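Local coordinates for ABC transporter, periplasmic substrate-binding protein (Thermotoga maritima, PDB 2HPG), which probably captures a small organic solute in the periplasm and delivers it to a tripartite ATP-independent (TRAP) transporter, at residues A[137-150]-A[215-229]. Sequence-based numbering, arbitrary orientation. Where two conformers were deposited one is given.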
loop_
_atom_site.group_PDB
_atom_site.type_symbol
_atom_site.label_atom_id
_atom_site.label_comp_id
_atom_site.label_asym_id
_atom_site.label_seq_id
_atom_site.Cartn_x
_atom_site.Cartn_y
_atom_site.Cartn_z
ATOM N N TRP A 137 3.754 -1.629 6.707
ATOM C CA TRP A 137 3.945 -2.566 5.607
ATOM C C TRP A 137 3.925 -1.723 4.363
ATOM O O TRP A 137 2.896 -1.171 4.002
ATOM C CB TRP A 137 2.832 -3.622 5.598
ATOM C CG TRP A 137 3.029 -4.623 6.692
ATOM C CD1 TRP A 137 2.827 -4.430 8.027
ATOM C CD2 TRP A 137 3.505 -5.965 6.547
ATOM N NE1 TRP A 137 3.168 -5.565 8.722
ATOM C CE2 TRP A 137 3.577 -6.525 7.832
ATOM C CE3 TRP A 137 3.886 -6.744 5.452
ATOM C CZ2 TRP A 137 4.006 -7.846 8.052
ATOM C CZ3 TRP A 137 4.309 -8.049 5.672
ATOM C CH2 TRP A 137 4.361 -8.584 6.959
ATOM N N VAL A 138 5.088 -1.586 3.737
ATOM C CA VAL A 138 5.263 -0.641 2.646
ATOM C C VAL A 138 5.775 -1.376 1.404
ATOM O O VAL A 138 6.725 -2.150 1.474
ATOM C CB VAL A 138 6.203 0.510 3.121
ATOM C CG1 VAL A 138 6.798 1.266 1.985
ATOM C CG2 VAL A 138 5.409 1.458 4.054
ATOM N N GLN A 139 5.099 -1.166 0.270
ATOM C CA GLN A 139 5.506 -1.815 -0.973
ATOM C C GLN A 139 6.489 -0.969 -1.767
ATOM O O GLN A 139 7.103 -1.456 -2.716
ATOM C CB GLN A 139 4.285 -2.136 -1.819
ATOM C CG GLN A 139 3.588 -3.408 -1.404
ATOM C CD GLN A 139 2.442 -3.726 -2.297
ATOM O OE1 GLN A 139 2.623 -3.860 -3.502
ATOM N NE2 GLN A 139 1.243 -3.823 -1.727
ATOM N N GLY A 140 6.656 0.298 -1.388
ATOM C CA GLY A 140 7.615 1.162 -2.043
ATOM C C GLY A 140 6.967 2.224 -2.895
ATOM O O GLY A 140 5.741 2.290 -2.980
ATOM N N TYR A 141 7.807 3.045 -3.521
ATOM C CA TYR A 141 7.360 4.138 -4.377
ATOM C C TYR A 141 6.963 3.657 -5.746
ATOM O O TYR A 141 7.647 2.836 -6.359
ATOM C CB TYR A 141 8.458 5.181 -4.564
ATOM C CG TYR A 141 8.761 5.887 -3.300
ATOM C CD1 TYR A 141 8.033 7.007 -2.918
ATOM C CD2 TYR A 141 9.693 5.379 -2.422
ATOM C CE1 TYR A 141 8.290 7.633 -1.736
ATOM C CE2 TYR A 141 9.954 6.006 -1.243
ATOM C CZ TYR A 141 9.249 7.132 -0.909
ATOM O OH TYR A 141 9.504 7.743 0.287
ATOM N N ARG A 142 5.884 4.244 -6.229
ATOM C CA ARG A 142 5.361 3.970 -7.541
ATOM C C ARG A 142 5.733 5.099 -8.476
ATOM O O ARG A 142 5.784 6.275 -8.077
ATOM C CB ARG A 142 3.847 3.776 -7.452
ATOM C CG ARG A 142 3.525 2.485 -6.736
ATOM C CD ARG A 142 2.120 2.361 -6.269
ATOM N NE ARG A 142 1.162 2.124 -7.351
ATOM C CZ ARG A 142 0.486 0.994 -7.580
ATOM N NH1 ARG A 142 0.640 -0.073 -6.827
ATOM N NH2 ARG A 142 -0.394 0.959 -8.570
ATOM N N HIS A 143 6.015 4.724 -9.727
ATOM C CA HIS A 143 6.502 5.646 -10.759
ATOM C C HIS A 143 5.680 5.399 -12.010
ATOM O O HIS A 143 5.062 4.358 -12.118
ATOM C CB HIS A 143 7.991 5.359 -11.047
ATOM C CG HIS A 143 8.882 5.499 -9.846
ATOM N ND1 HIS A 143 8.963 6.663 -9.114
ATOM C CD2 HIS A 143 9.720 4.615 -9.250
ATOM C CE1 HIS A 143 9.805 6.485 -8.105
ATOM N NE2 HIS A 143 10.296 5.257 -8.179
ATOM N N PHE A 144 5.649 6.337 -12.941
ATOM C CA PHE A 144 4.895 6.132 -14.179
ATOM C C PHE A 144 5.632 5.179 -15.134
ATOM O O PHE A 144 6.842 5.295 -15.271
ATOM C CB PHE A 144 4.646 7.457 -14.876
ATOM C CG PHE A 144 3.574 8.280 -14.231
ATOM C CD1 PHE A 144 2.247 7.967 -14.420
ATOM C CD2 PHE A 144 3.896 9.326 -13.412
ATOM C CE1 PHE A 144 1.245 8.717 -13.825
ATOM C CE2 PHE A 144 2.915 10.080 -12.817
ATOM C CZ PHE A 144 1.582 9.765 -13.021
ATOM N N VAL A 145 4.881 4.292 -15.798
ATOM C CA VAL A 145 5.434 3.327 -16.737
ATOM C C VAL A 145 4.691 3.594 -18.038
ATOM O O VAL A 145 3.488 3.372 -18.124
ATOM C CB VAL A 145 5.225 1.851 -16.328
ATOM C CG1 VAL A 145 6.323 0.964 -17.005
ATOM C CG2 VAL A 145 5.258 1.666 -14.805
ATOM N N THR A 146 5.413 4.103 -19.033
ATOM C CA THR A 146 4.809 4.675 -20.237
ATOM C C THR A 146 5.693 4.445 -21.480
ATOM O O THR A 146 6.777 3.899 -21.375
ATOM C CB THR A 146 4.664 6.188 -20.064
ATOM O OG1 THR A 146 5.971 6.756 -19.876
ATOM C CG2 THR A 146 3.760 6.555 -18.835
ATOM N N ASN A 147 5.200 4.848 -22.650
ATOM C CA ASN A 147 6.026 4.872 -23.868
ATOM C C ASN A 147 6.352 6.324 -24.272
ATOM O O ASN A 147 6.693 6.593 -25.422
ATOM C CB ASN A 147 5.361 4.094 -25.015
ATOM C CG ASN A 147 5.612 2.604 -24.928
ATOM O OD1 ASN A 147 6.745 2.163 -24.686
ATOM N ND2 ASN A 147 4.556 1.815 -25.098
ATOM N N LYS A 148 6.274 7.224 -23.294
ATOM C CA LYS A 148 6.562 8.643 -23.449
ATOM C C LYS A 148 7.190 9.097 -22.140
ATOM O O LYS A 148 6.640 8.812 -21.080
ATOM C CB LYS A 148 5.250 9.388 -23.697
ATOM C CG LYS A 148 5.354 10.885 -23.726
ATOM C CD LYS A 148 3.959 11.517 -23.819
ATOM C CE LYS A 148 4.036 13.012 -23.721
ATOM N NZ LYS A 148 2.669 13.621 -23.750
ATOM N N PRO A 149 8.356 9.775 -22.181
ATOM C CA PRO A 149 8.929 10.243 -20.909
ATOM C C PRO A 149 8.005 11.228 -20.191
ATOM O O PRO A 149 7.379 12.038 -20.848
ATOM C CB PRO A 149 10.201 10.978 -21.321
ATOM C CG PRO A 149 10.361 10.800 -22.754
ATOM C CD PRO A 149 9.192 10.117 -23.337
ATOM N N ILE A 150 7.949 11.151 -18.862
ATOM C CA ILE A 150 7.102 12.036 -18.057
ATOM C C ILE A 150 8.035 12.838 -17.146
ATOM O O ILE A 150 8.659 12.291 -16.239
ATOM C CB ILE A 150 6.056 11.227 -17.214
ATOM C CG1 ILE A 150 5.178 10.334 -18.106
ATOM C CG2 ILE A 150 5.232 12.162 -16.290
ATOM C CD1 ILE A 150 4.440 11.040 -19.256
ATOM N N VAL A 215 6.596 -4.087 -23.329
ATOM C CA VAL A 215 5.571 -3.247 -24.002
ATOM C C VAL A 215 5.569 -1.776 -23.596
ATOM O O VAL A 215 4.902 -0.963 -24.233
ATOM C CB VAL A 215 4.145 -3.873 -23.837
ATOM C CG1 VAL A 215 3.984 -5.048 -24.782
ATOM C CG2 VAL A 215 3.836 -4.272 -22.341
ATOM N N LEU A 216 6.296 -1.448 -22.525
ATOM C CA LEU A 216 6.490 -0.090 -22.070
ATOM C C LEU A 216 8.004 0.159 -21.937
ATOM O O LEU A 216 8.746 -0.669 -21.425
ATOM C CB LEU A 216 5.768 0.132 -20.727
ATOM C CG LEU A 216 4.246 -0.016 -20.692
ATOM C CD1 LEU A 216 3.747 -0.288 -19.249
ATOM C CD2 LEU A 216 3.555 1.255 -21.259
ATOM N N LYS A 217 8.444 1.316 -22.412
ATOM C CA LYS A 217 9.868 1.646 -22.473
ATOM C C LYS A 217 10.363 2.485 -21.297
ATOM O O LYS A 217 11.498 2.295 -20.843
ATOM C CB LYS A 217 10.191 2.369 -23.786
ATOM C CG LYS A 217 11.613 2.931 -23.836
ATOM C CD LYS A 217 12.006 3.349 -25.227
ATOM C CE LYS A 217 13.324 4.154 -25.204
ATOM N NZ LYS A 217 13.840 4.428 -26.577
ATOM N N TYR A 218 9.538 3.417 -20.812
ATOM C CA TYR A 218 9.994 4.402 -19.826
ATOM C C TYR A 218 9.476 4.226 -18.401
ATOM O O TYR A 218 8.280 4.047 -18.169
ATOM C CB TYR A 218 9.613 5.819 -20.265
ATOM C CG TYR A 218 10.276 6.260 -21.537
ATOM C CD1 TYR A 218 11.546 6.816 -21.515
ATOM C CD2 TYR A 218 9.641 6.113 -22.763
ATOM C CE1 TYR A 218 12.180 7.207 -22.677
ATOM C CE2 TYR A 218 10.256 6.509 -23.930
ATOM C CZ TYR A 218 11.523 7.051 -23.875
ATOM O OH TYR A 218 12.145 7.438 -25.010
HETATM N N MSE A 219 10.411 4.284 -17.454
HETATM C CA MSE A 219 10.086 4.437 -16.049
HETATM C C MSE A 219 10.458 5.854 -15.651
HETATM O O MSE A 219 11.638 6.199 -15.653
HETATM C CB MSE A 219 10.875 3.435 -15.215
HETATM C CG MSE A 219 10.252 3.187 -13.869
HETATM SE SE MSE A 219 9.054 1.666 -13.935
HETATM C CE MSE A 219 8.788 1.453 -12.016
ATOM N N SER A 220 9.460 6.691 -15.355
ATOM C CA SER A 220 9.716 8.067 -14.957
ATOM C C SER A 220 9.476 8.207 -13.460
ATOM O O SER A 220 8.362 7.953 -12.971
ATOM C CB SER A 220 8.814 9.037 -15.716
ATOM O OG SER A 220 8.760 8.751 -17.101
ATOM N N GLU A 221 10.527 8.600 -12.736
ATOM C CA GLU A 221 10.571 8.487 -11.293
ATOM C C GLU A 221 9.926 9.656 -10.556
ATOM O O GLU A 221 10.578 10.384 -9.789
ATOM C CB GLU A 221 12.003 8.268 -10.821
ATOM C CG GLU A 221 12.569 6.899 -11.201
ATOM C CD GLU A 221 13.864 6.624 -10.510
ATOM O OE1 GLU A 221 14.504 7.597 -10.081
ATOM O OE2 GLU A 221 14.273 5.457 -10.413
ATOM N N THR A 222 8.621 9.787 -10.765
ATOM C CA THR A 222 7.819 10.790 -10.096
ATOM C C THR A 222 7.632 10.448 -8.626
ATOM O O THR A 222 7.387 11.348 -7.831
ATOM C CB THR A 222 6.451 10.921 -10.720
ATOM O OG1 THR A 222 5.909 9.619 -10.933
ATOM C CG2 THR A 222 6.523 11.671 -12.055
ATOM N N GLY A 223 7.724 9.162 -8.273
ATOM C CA GLY A 223 7.609 8.713 -6.880
ATOM C C GLY A 223 6.335 9.250 -6.214
ATOM O O GLY A 223 6.332 9.625 -5.037
ATOM N N HIS A 224 5.259 9.278 -6.986
ATOM C CA HIS A 224 4.006 9.941 -6.604
ATOM C C HIS A 224 3.144 9.196 -5.554
ATOM O O HIS A 224 2.285 9.827 -4.924
ATOM C CB HIS A 224 3.175 10.219 -7.861
ATOM C CG HIS A 224 2.897 8.989 -8.665
ATOM N ND1 HIS A 224 3.694 8.588 -9.713
ATOM C CD2 HIS A 224 1.950 8.034 -8.529
ATOM C CE1 HIS A 224 3.243 7.446 -10.196
ATOM N NE2 HIS A 224 2.179 7.087 -9.503
ATOM N N PHE A 225 3.343 7.882 -5.377
ATOM C CA PHE A 225 2.745 7.141 -4.261
ATOM C C PHE A 225 3.819 6.379 -3.510
ATOM O O PHE A 225 4.743 5.833 -4.111
ATOM C CB PHE A 225 1.715 6.082 -4.696
ATOM C CG PHE A 225 0.493 6.611 -5.377
ATOM C CD1 PHE A 225 -0.338 7.527 -4.762
ATOM C CD2 PHE A 225 0.126 6.112 -6.601
ATOM C CE1 PHE A 225 -1.463 7.971 -5.396
ATOM C CE2 PHE A 225 -0.989 6.549 -7.241
ATOM C CZ PHE A 225 -1.799 7.480 -6.645
ATOM N N LEU A 226 3.697 6.363 -2.184
ATOM C CA LEU A 226 4.311 5.330 -1.355
ATOM C C LEU A 226 3.177 4.447 -0.848
ATOM O O LEU A 226 2.339 4.906 -0.067
ATOM C CB LEU A 226 5.069 5.927 -0.172
ATOM C CG LEU A 226 5.743 4.881 0.700
ATOM C CD1 LEU A 226 6.857 4.179 -0.064
ATOM C CD2 LEU A 226 6.230 5.498 1.998
ATOM N N LEU A 227 3.136 3.198 -1.298
ATOM C CA LEU A 227 2.043 2.284 -0.948
ATOM C C LEU A 227 2.184 1.735 0.466
ATOM O O LEU A 227 3.077 0.919 0.771
ATOM C CB LEU A 227 1.915 1.160 -1.991
ATOM C CG LEU A 227 0.836 0.091 -1.778
ATOM C CD1 LEU A 227 -0.458 0.653 -1.223
ATOM C CD2 LEU A 227 0.598 -0.627 -3.125
ATOM N N ILE A 228 1.312 2.234 1.335
ATOM C CA ILE A 228 1.268 1.828 2.719
ATOM C C ILE A 228 0.113 0.854 2.860
ATOM O O ILE A 228 -1.043 1.216 2.633
ATOM C CB ILE A 228 1.006 3.033 3.642
ATOM C CG1 ILE A 228 2.090 4.106 3.461
ATOM C CG2 ILE A 228 0.953 2.577 5.102
ATOM C CD1 ILE A 228 1.640 5.484 4.017
ATOM N N ASN A 229 0.418 -0.374 3.232
ATOM C CA ASN A 229 -0.635 -1.355 3.451
ATOM C C ASN A 229 -1.074 -1.362 4.900
ATOM O O ASN A 229 -0.267 -1.127 5.819
ATOM C CB ASN A 229 -0.190 -2.743 3.016
ATOM C CG ASN A 229 -0.113 -2.887 1.505
ATOM O OD1 ASN A 229 0.969 -3.013 0.935
ATOM N ND2 ASN A 229 -1.270 -2.841 0.849
HETATM O O HOH W 1 -1.772 -4.181 -1.971
HETATM O O HOH W 2 7.383 6.635 -17.628
#
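The imidazole of His143 carries Glu221 CG squarely over one face, 4.0 Å from CG to the ring centroid, while Gly223 N approaches its edge in the ring plane. That N-H binds His143 ND1 (N to ND1 2.9 Å), so ND1 acts as the acceptor. Tyr141's flat face receives the branch methyl Leu226 CD1, 3.8 Å from the ring centroid, on which Val138 CG1 also packs; Gly223 O lies at the ring's edge. The Tyr218 ring is clamped between Pro149 CD and Lys217 CG on opposite faces. With chi1 at 56°, the His224 ring slots between Phe144 and Arg142 O, its nitrogens held by Thr222 OG1 and Glu201; the Phe144 and His224 rings meet obliquely, centroids 4.4 Å apart.

Strands 130-146 and 218-234 pair antiparallel here (156°) in the mixed sheet of this solute-binding protein. Between the pairs Phe144-Ser220 and Arg142-Phe225, four residues, starting with an inverse gamma turn centred on Glu221, face His143 alone; an alanine here would probably leave Gly223 N without its acceptor and Glu221 without the ring beneath it. Glycine suits Gly223's positive phi, and Gly140, where a CB would jam against the preceding carbonyl O.

Gln139 NE2 meets a lone pair of Asn229 OD1 at 2.8 Å, the amides nearly coplanar; Tyr23 also binds that oxygen. Arg142 forms a salt bridge to Glu201 on strand 199-202, Glu221 one to Lys273 plus a hydrogen bond to Tyr204. Thus at the break a side-chain acceptor, His143 ND1, serves a backbone N-H, whereas at the classic bulge of Lys217 and Tyr218 facing Thr146, Asn147 supplements strand bonds that remain.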